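Local coordinates for viral protein F93 (Sulfolobus turreted icosahedral virus, PDB 2CO5) that probably binds DNA through its winged-helix fold, as a disulfide-linked dimer, in an archaeal virus that infects hyperthermophilic hosts, at residues I9-N21 against L30-I42. Residues are numbered along the deposited sequence; the frame is centred on the assembly and turned at random.
Sequences INYYIILKVLVIN and LRSEILKRFDIDI
V17 meets helix 30-38 with both of its methyls: chi1 of 162° sets CG1 opposite the backbone N and CG2 opposite the carbonyl carbon, spreading the two branches across the partner helix. CG1 lies 3.7 Å from CD1 of L30 and also touches CB of E33, while CG2 reaches CG1 of I34 and comes in at the edge of the F38 ring, near its plane, 3.9 Å from CE2. The valine is thus a knob in a hole formed by L30, E33, I34 and F38, at the crossing of two helices whose axes run nearly perpendicular (96°) and 10.1 Å apart. One turn earlier, I13 lays CG2 against CG1 and CG2 of I34, and its CD1 is modelled 3.3 Å from CD1 of I40, closer than carbons usually pack, so the exact placement of these tips is doubtful. K16 brings CG to the ring edge of F38, 3.8 Å from CZ, and its chain then bends at chi2 and leads away. Where helix 9-20 ends, N21 turns back: its ND2 donates to the backbone O of V17 and, over 3.2 Å, to OE1 of E33, approached from above the carboxylate plane. Both acceptors lie close to the amide plane of N21, so the two bonds fix its rotation. The same OE1 stands over the guanidinium face of R37, a long charge pair with no N-H aimed at it. This is the packing of the first two helices of a winged-helix domain; strand 24-26 adds L25 beside V17, and I91 of the second subunit packs on I13, F38 and I40. Chemically, an apolar core fills the crossing and continues into the dimer interface, while the amide-carboxylate bond ties the helix end to a charged network that probably helps keep E33 ionised.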
ATOM      1  N   ILE B   9      -3.300  -1.570  -0.054  1.00 50.05           N
ATOM      2  CA  ILE B   9      -4.231  -0.790  -0.847  1.00 50.61           C
ATOM      3  C   ILE B   9      -5.678  -1.288  -0.683  1.00 49.62           C
ATOM      4  O   ILE B   9      -6.606  -0.492  -0.664  1.00 48.58           O
ATOM      5  CB  ILE B   9      -3.792  -0.744  -2.337  1.00 51.94           C
ATOM      6  CG1 ILE B   9      -4.298   0.540  -3.002  1.00 60.50           C
ATOM      7  CG2 ILE B   9      -4.232  -2.000  -3.098  1.00 48.21           C
ATOM      8  CD1 ILE B   9      -3.670   1.796  -2.430  1.00 50.27           C
ATOM      9  N   ASN B  10      -5.857  -2.598  -0.525  1.00 50.19           N
ATOM     10  CA  ASN B  10      -7.196  -3.164  -0.428  1.00 51.11           C
ATOM     11  C   ASN B  10      -7.894  -2.788   0.878  1.00 52.84           C
ATOM     12  O   ASN B  10      -9.111  -2.596   0.895  1.00 51.53           O
ATOM     13  CB  ASN B  10      -7.156  -4.680  -0.622  1.00 50.12           C
ATOM     14  CG  ASN B  10      -7.051  -5.081  -2.087  1.00 51.49           C
ATOM     15  OD1 ASN B  10      -6.860  -6.257  -2.412  1.00 55.11           O
ATOM     16  ND2 ASN B  10      -7.200  -4.113  -2.975  1.00 42.88           N
ATOM     17  N   TYR B  11      -7.122  -2.664   1.961  1.00 51.80           N
ATOM     18  CA  TYR B  11      -7.662  -2.167   3.224  1.00 50.99           C
ATOM     19  C   TYR B  11      -8.055  -0.702   3.091  1.00 50.40           C
ATOM     20  O   TYR B  11      -9.126  -0.312   3.531  1.00 49.60           O
ATOM     21  CB  TYR B  11      -6.661  -2.326   4.375  1.00 51.53           C
ATOM     22  CG  TYR B  11      -6.564  -3.725   4.956  1.00 48.43           C
ATOM     23  CD1 TYR B  11      -7.701  -4.409   5.382  1.00 46.79           C
ATOM     24  CD2 TYR B  11      -5.338  -4.346   5.115  1.00 49.30           C
ATOM     25  CE1 TYR B  11      -7.612  -5.678   5.940  1.00 47.89           C
ATOM     26  CE2 TYR B  11      -5.235  -5.618   5.681  1.00 49.57           C
ATOM     27  CZ  TYR B  11      -6.372  -6.271   6.090  1.00 45.62           C
ATOM     28  OH  TYR B  11      -6.284  -7.530   6.626  1.00 49.06           O
ATOM     29  N   TYR B  12      -7.186   0.103   2.486  1.00 51.26           N
ATOM     30  CA  TYR B  12      -7.487   1.516   2.262  1.00 50.01           C
ATOM     31  C   TYR B  12      -8.755   1.659   1.434  1.00 49.32           C
ATOM     32  O   TYR B  12      -9.643   2.429   1.771  1.00 48.23           O
ATOM     33  CB  TYR B  12      -6.328   2.227   1.559  1.00 49.30           C
ATOM     34  CG  TYR B  12      -6.665   3.654   1.184  1.00 51.78           C
ATOM     35  CD1 TYR B  12      -6.656   4.664   2.145  1.00 57.69           C
ATOM     36  CD2 TYR B  12      -7.026   3.988  -0.123  1.00 46.35           C
ATOM     37  CE1 TYR B  12      -6.981   5.971   1.814  1.00 48.40           C
ATOM     38  CE2 TYR B  12      -7.358   5.288  -0.462  1.00 42.39           C
ATOM     39  CZ  TYR B  12      -7.336   6.279   0.517  1.00 52.55           C
ATOM     40  OH  TYR B  12      -7.651   7.573   0.199  1.00 47.01           O
ATOM     41  N   ILE B  13      -8.836   0.895   0.357  1.00 49.53           N
ATOM     42  CA  ILE B  13      -9.989   0.936  -0.522  1.00 49.60           C
ATOM     43  C   ILE B  13     -11.291   0.574   0.200  1.00 50.69           C
ATOM     44  O   ILE B  13     -12.302   1.251   0.023  1.00 51.42           O
ATOM     45  CB  ILE B  13      -9.775   0.022  -1.739  1.00 48.42           C
ATOM     46  CG1 ILE B  13      -8.785   0.673  -2.700  1.00 45.34           C
ATOM     47  CG2 ILE B  13     -11.086  -0.248  -2.430  1.00 49.10           C
ATOM     48  CD1 ILE B  13      -8.237  -0.264  -3.735  1.00 57.66           C
ATOM     49  N   ILE B  14     -11.266  -0.478   1.017  1.00 49.73           N
ATOM     50  CA  ILE B  14     -12.441  -0.874   1.795  1.00 48.35           C
ATOM     51  C   ILE B  14     -12.892   0.256   2.726  1.00 51.24           C
ATOM     52  O   ILE B  14     -14.070   0.618   2.741  1.00 51.22           O
ATOM     53  CB  ILE B  14     -12.182  -2.147   2.635  1.00 48.93           C
ATOM     54  CG1 ILE B  14     -12.093  -3.383   1.722  1.00 47.32           C
ATOM     55  CG2 ILE B  14     -13.285  -2.329   3.669  1.00 47.32           C
ATOM     56  CD1 ILE B  14     -11.607  -4.640   2.417  1.00 42.10           C
ATOM     57  N   LEU B  15     -11.954   0.803   3.495  1.00 50.16           N
ATOM     58  CA  LEU B  15     -12.251   1.907   4.425  1.00 51.24           C
ATOM     59  C   LEU B  15     -12.736   3.168   3.708  1.00 51.15           C
ATOM     60  O   LEU B  15     -13.597   3.886   4.216  1.00 48.36           O
ATOM     61  CB  LEU B  15     -11.016   2.237   5.280  1.00 52.28           C
ATOM     62  CG  LEU B  15     -10.887   1.533   6.638  1.00 56.63           C
ATOM     63  CD1 LEU B  15     -11.510   0.161   6.616  1.00 50.97           C
ATOM     64  CD2 LEU B  15      -9.431   1.469   7.103  1.00 49.44           C
ATOM     65  N   LYS B  16     -12.171   3.440   2.535  1.00 51.64           N
ATOM     66  CA  LYS B  16     -12.536   4.628   1.768  1.00 51.56           C
ATOM     67  C   LYS B  16     -13.970   4.524   1.253  1.00 52.43           C
ATOM     68  O   LYS B  16     -14.696   5.522   1.235  1.00 49.55           O
ATOM     69  CB  LYS B  16     -11.549   4.843   0.613  1.00 49.91           C
ATOM     70  CG  LYS B  16     -11.812   6.078  -0.276  1.00 48.72           C
ATOM     71  CD  LYS B  16     -11.738   7.371   0.491  1.00 51.71           C
ATOM     72  CE  LYS B  16     -11.906   8.580  -0.430  1.00 61.06           C
ATOM     73  NZ  LYS B  16     -12.154   9.827   0.346  1.00 74.81           N
ATOM     74  N   VAL B  17     -14.367   3.323   0.835  1.00 53.05           N
ATOM     75  CA  VAL B  17     -15.728   3.075   0.341  1.00 53.51           C
ATOM     76  C   VAL B  17     -16.765   3.232   1.465  1.00 53.62           C
ATOM     77  O   VAL B  17     -17.866   3.732   1.232  1.00 55.11           O
ATOM     78  CB  VAL B  17     -15.842   1.689  -0.350  1.00 55.30           C
ATOM     79  CG1 VAL B  17     -17.301   1.237  -0.477  1.00 55.15           C
ATOM     80  CG2 VAL B  17     -15.187   1.737  -1.718  1.00 51.01           C
ATOM     81  N   LEU B  18     -16.399   2.823   2.677  1.00 51.42           N
ATOM     82  CA  LEU B  18     -17.223   3.081   3.864  1.00 51.05           C
ATOM     83  C   LEU B  18     -17.384   4.580   4.149  1.00 47.66           C
ATOM     84  O   LEU B  18     -18.502   5.064   4.287  1.00 49.54           O
ATOM     85  CB  LEU B  18     -16.647   2.367   5.093  1.00 50.34           C
ATOM     86  CG  LEU B  18     -17.253   0.990   5.377  1.00 54.39           C
ATOM     87  CD1 LEU B  18     -18.634   1.160   5.989  1.00 44.99           C
ATOM     88  CD2 LEU B  18     -17.314   0.141   4.111  1.00 45.26           C
ATOM     89  N   VAL B  19     -16.269   5.301   4.225  1.00 47.48           N
ATOM     90  CA  VAL B  19     -16.284   6.759   4.439  1.00 48.90           C
ATOM     91  C   VAL B  19     -17.080   7.490   3.351  1.00 49.21           C
ATOM     92  O   VAL B  19     -17.862   8.394   3.643  1.00 52.81           O
ATOM     93  CB  VAL B  19     -14.848   7.332   4.492  1.00 46.80           C
ATOM     94  CG1 VAL B  19     -14.858   8.860   4.435  1.00 43.64           C
ATOM     95  CG2 VAL B  19     -14.135   6.844   5.736  1.00 51.46           C
ATOM     96  N   ILE B  20     -16.865   7.087   2.102  1.00 50.84           N
ATOM     97  CA  ILE B  20     -17.630   7.584   0.950  1.00 50.71           C
ATOM     98  C   ILE B  20     -19.144   7.436   1.139  1.00 47.91           C
ATOM     99  O   ILE B  20     -19.912   8.313   0.748  1.00 42.02           O
ATOM    100  CB  ILE B  20     -17.208   6.836  -0.347  1.00 48.79           C
ATOM    101  CG1 ILE B  20     -15.999   7.515  -0.993  1.00 63.02           C
ATOM    102  CG2 ILE B  20     -18.342   6.782  -1.341  1.00 57.97           C
ATOM    103  CD1 ILE B  20     -15.397   6.728  -2.168  1.00 54.35           C
ATOM    104  N   ASN B  21     -19.559   6.316   1.731  1.00 49.78           N
ATOM    105  CA  ASN B  21     -20.972   6.015   1.951  1.00 48.98           C
ATOM    106  C   ASN B  21     -21.431   6.382   3.363  1.00 49.87           C
ATOM    107  O   ASN B  21     -22.354   5.775   3.900  1.00 51.47           O
ATOM    108  CB  ASN B  21     -21.234   4.531   1.663  1.00 50.02           C
ATOM    109  CG  ASN B  21     -21.173   4.205   0.179  1.00 42.33           C
ATOM    110  OD1 ASN B  21     -22.124   4.458  -0.559  1.00 46.76           O
ATOM    111  ND2 ASN B  21     -20.049   3.645  -0.264  1.00 48.04           N
ATOM    112  N   LEU B  30     -20.580  -3.968  -1.081  1.00 47.58           N
ATOM    113  CA  LEU B  30     -19.189  -3.530  -0.983  1.00 49.90           C
ATOM    114  C   LEU B  30     -18.393  -3.853  -2.239  1.00 47.34           C
ATOM    115  O   LEU B  30     -17.687  -2.999  -2.756  1.00 47.71           O
ATOM    116  CB  LEU B  30     -18.506  -4.154   0.243  1.00 50.53           C
ATOM    117  CG  LEU B  30     -17.030  -3.808   0.457  1.00 54.05           C
ATOM    118  CD1 LEU B  30     -16.811  -2.296   0.508  1.00 48.34           C
ATOM    119  CD2 LEU B  30     -16.516  -4.481   1.721  1.00 51.98           C
ATOM    120  N   ARG B  31     -18.512  -5.083  -2.730  1.00 51.26           N
ATOM    121  CA  ARG B  31     -17.719  -5.520  -3.882  1.00 51.77           C
ATOM    122  C   ARG B  31     -18.037  -4.668  -5.113  1.00 51.22           C
ATOM    123  O   ARG B  31     -17.130  -4.188  -5.793  1.00 48.17           O
ATOM    124  CB  ARG B  31     -17.952  -7.010  -4.183  1.00 52.18           C
ATOM    125  CG  ARG B  31     -16.971  -7.575  -5.206  1.00 54.05           C
ATOM    126  CD  ARG B  31     -17.182  -9.063  -5.497  1.00 49.29           C
ATOM    127  NE  ARG B  31     -16.411  -9.461  -6.678  1.00 47.75           N
ATOM    128  CZ  ARG B  31     -16.380 -10.685  -7.203  1.00 52.07           C
ATOM    129  NH1 ARG B  31     -17.068 -11.686  -6.662  1.00 39.46           N
ATOM    130  NH2 ARG B  31     -15.647 -10.912  -8.280  1.00 47.28           N
ATOM    131  N   SER B  32     -19.330  -4.489  -5.381  1.00 49.94           N
ATOM    132  CA  SER B  32     -19.798  -3.652  -6.486  1.00 49.70           C
ATOM    133  C   SER B  32     -19.324  -2.210  -6.357  1.00 49.37           C
ATOM    134  O   SER B  32     -18.878  -1.615  -7.330  1.00 49.72           O
ATOM    135  CB  SER B  32     -21.326  -3.661  -6.544  1.00 47.27           C
ATOM    136  OG  SER B  32     -21.805  -4.961  -6.812  1.00 61.78           O
ATOM    137  N   GLU B  33     -19.447  -1.653  -5.153  1.00 50.80           N
ATOM    138  CA  GLU B  33     -19.025  -0.282  -4.872  1.00 49.00           C
ATOM    139  C   GLU B  33     -17.556  -0.072  -5.207  1.00 48.47           C
ATOM    140  O   GLU B  33     -17.193   0.902  -5.856  1.00 48.86           O
ATOM    141  CB  GLU B  33     -19.251   0.054  -3.394  1.00 50.70           C
ATOM    142  CG  GLU B  33     -20.660   0.469  -3.056  1.00 49.01           C
ATOM    143  CD  GLU B  33     -21.020   1.818  -3.652  1.00 52.74           C
ATOM    144  OE1 GLU B  33     -20.360   2.825  -3.307  1.00 56.69           O
ATOM    145  OE2 GLU B  33     -21.967   1.864  -4.461  1.00 62.20           O
ATOM    146  N   ILE B  34     -16.717  -0.989  -4.742  1.00 51.19           N
ATOM    147  CA  ILE B  34     -15.287  -0.960  -5.028  1.00 49.96           C
ATOM    148  C   ILE B  34     -15.026  -1.010  -6.531  1.00 48.64           C
ATOM    149  O   ILE B  34     -14.201  -0.253  -7.050  1.00 46.96           O
ATOM    150  CB  ILE B  34     -14.564  -2.138  -4.350  1.00 50.30           C
ATOM    151  CG1 ILE B  34     -14.514  -1.930  -2.836  1.00 55.23           C
ATOM    152  CG2 ILE B  34     -13.152  -2.296  -4.895  1.00 51.58           C
ATOM    153  CD1 ILE B  34     -14.090  -3.181  -2.073  1.00 54.02           C
ATOM    154  N   LEU B  35     -15.725  -1.906  -7.225  1.00 48.50           N
ATOM    155  CA  LEU B  35     -15.569  -2.024  -8.671  1.00 49.40           C
ATOM    156  C   LEU B  35     -15.959  -0.736  -9.398  1.00 51.05           C
ATOM    157  O   LEU B  35     -15.237  -0.278 -10.289  1.00 52.27           O
ATOM    158  CB  LEU B  35     -16.386  -3.197  -9.229  1.00 49.08           C
ATOM    159  CG  LEU B  35     -16.246  -3.438 -10.739  1.00 51.06           C
ATOM    160  CD1 LEU B  35     -14.771  -3.629 -11.141  1.00 52.83           C
ATOM    161  CD2 LEU B  35     -17.091  -4.623 -11.164  1.00 52.75           C
ATOM    162  N   LYS B  36     -17.092  -0.151  -9.027  1.00 49.92           N
ATOM    163  CA  LYS B  36     -17.578   1.019  -9.743  1.00 49.89           C
ATOM    164  C   LYS B  36     -16.820   2.293  -9.368  1.00 47.48           C
ATOM    165  O   LYS B  36     -16.594   3.145 -10.220  1.00 47.82           O
ATOM    166  CB  LYS B  36     -19.101   1.182  -9.614  1.00 52.55           C
ATOM    167  CG  LYS B  36     -19.646   1.751  -8.318  1.00 57.74           C
ATOM    168  CD  LYS B  36     -20.902   2.574  -8.620  1.00 50.69           C
ATOM    169  CE  LYS B  36     -21.684   2.911  -7.366  1.00 73.96           C
ATOM    170  NZ  LYS B  36     -22.683   3.985  -7.604  1.00 61.93           N
ATOM    171  N   ARG B  37     -16.411   2.412  -8.108  1.00 46.06           N
ATOM    172  CA  ARG B  37     -15.659   3.591  -7.661  1.00 47.74           C
ATOM    173  C   ARG B  37     -14.165   3.525  -8.011  1.00 45.96           C
ATOM    174  O   ARG B  37     -13.568   4.550  -8.324  1.00 43.07           O
ATOM    175  CB  ARG B  37     -15.835   3.818  -6.150  1.00 49.80           C
ATOM    176  CG  ARG B  37     -17.282   4.092  -5.705  1.00 51.60           C
ATOM    177  CD  ARG B  37     -17.818   5.404  -6.241  1.00 82.76           C
ATOM    178  NE  ARG B  37     -19.277   5.481  -6.126  1.00 97.48           N
ATOM    179  CZ  ARG B  37     -19.948   6.136  -5.179  1.00 87.51           C
ATOM    180  NH1 ARG B  37     -19.316   6.810  -4.221  1.00 80.54           N
ATOM    181  NH2 ARG B  37     -21.276   6.120  -5.193  1.00 79.35           N
ATOM    182  N   PHE B  38     -13.566   2.336  -7.967  1.00 43.69           N
ATOM    183  CA  PHE B  38     -12.119   2.212  -8.163  1.00 47.17           C
ATOM    184  C   PHE B  38     -11.667   1.382  -9.363  1.00 47.98           C
ATOM    185  O   PHE B  38     -10.469   1.295  -9.621  1.00 48.81           O
ATOM    186  CB  PHE B  38     -11.463   1.676  -6.888  1.00 46.63           C
ATOM    187  CG  PHE B  38     -11.449   2.670  -5.768  1.00 50.59           C
ATOM    188  CD1 PHE B  38     -10.530   3.717  -5.769  1.00 42.15           C
ATOM    189  CD2 PHE B  38     -12.375   2.592  -4.735  1.00 51.96           C
ATOM    190  CE1 PHE B  38     -10.524   4.654  -4.749  1.00 50.79           C
ATOM    191  CE2 PHE B  38     -12.371   3.524  -3.710  1.00 60.03           C
ATOM    192  CZ  PHE B  38     -11.444   4.559  -3.716  1.00 57.00           C
ATOM    193  N   ASP B  39     -12.602   0.771 -10.088  1.00 48.79           N
ATOM    194  CA  ASP B  39     -12.257  -0.051 -11.253  1.00 49.06           C
ATOM    195  C   ASP B  39     -11.453  -1.294 -10.861  1.00 48.76           C
ATOM    196  O   ASP B  39     -10.735  -1.855 -11.687  1.00 49.54           O
ATOM    197  CB  ASP B  39     -11.474   0.792 -12.281  1.00 49.62           C
ATOM    198  CG  ASP B  39     -11.815   0.442 -13.715  1.00 53.53           C
ATOM    199  OD1 ASP B  39     -13.014   0.262 -14.020  1.00 77.15           O
ATOM    200  OD2 ASP B  39     -10.885   0.369 -14.548  1.00 79.75           O
ATOM    201  N   ILE B  40     -11.588  -1.724  -9.608  1.00 49.44           N
ATOM    202  CA  ILE B  40     -10.881  -2.889  -9.089  1.00 49.15           C
ATOM    203  C   ILE B  40     -11.892  -3.968  -8.714  1.00 48.90           C
ATOM    204  O   ILE B  40     -12.867  -3.702  -8.006  1.00 48.50           O
ATOM    205  CB  ILE B  40     -10.037  -2.527  -7.846  1.00 52.58           C
ATOM    206  CG1 ILE B  40      -8.970  -1.492  -8.206  1.00 51.89           C
ATOM    207  CG2 ILE B  40      -9.359  -3.769  -7.257  1.00 48.92           C
ATOM    208  CD1 ILE B  40      -8.284  -0.896  -6.994  1.00 53.98           C
ATOM    209  N   ASP B  41     -11.653  -5.180  -9.205  1.00 51.46           N
ATOM    210  CA  ASP B  41     -12.511  -6.328  -8.933  1.00 51.89           C
ATOM    211  C   ASP B  41     -11.799  -7.240  -7.942  1.00 54.00           C
ATOM    212  O   ASP B  41     -10.882  -7.973  -8.310  1.00 57.38           O
ATOM    213  CB  ASP B  41     -12.812  -7.090 -10.234  1.00 50.57           C
ATOM    214  CG  ASP B  41     -14.092  -7.920 -10.157  1.00 54.61           C
ATOM    215  OD1 ASP B  41     -14.833  -7.785  -9.161  1.00 60.24           O
ATOM    216  OD2 ASP B  41     -14.366  -8.696 -11.107  1.00 53.98           O
ATOM    217  N   ILE B  42     -12.199  -7.173  -6.678  1.00 54.05           N
ATOM    218  CA  ILE B  42     -11.646  -8.071  -5.667  1.00 52.32           C
ATOM    219  C   ILE B  42     -12.568  -9.288  -5.564  1.00 48.85           C
ATOM    220  O   ILE B  42     -13.775  -9.145  -5.359  1.00 43.93           O
ATOM    221  CB  ILE B  42     -11.516  -7.379  -4.292  1.00 53.22           C
ATOM    222  CG1 ILE B  42     -10.742  -6.059  -4.415  1.00 62.84           C
ATOM    223  CG2 ILE B  42     -10.811  -8.294  -3.306  1.00 53.16           C
ATOM    224  CD1 ILE B  42     -10.699  -5.248  -3.131  1.00 53.64           C
TER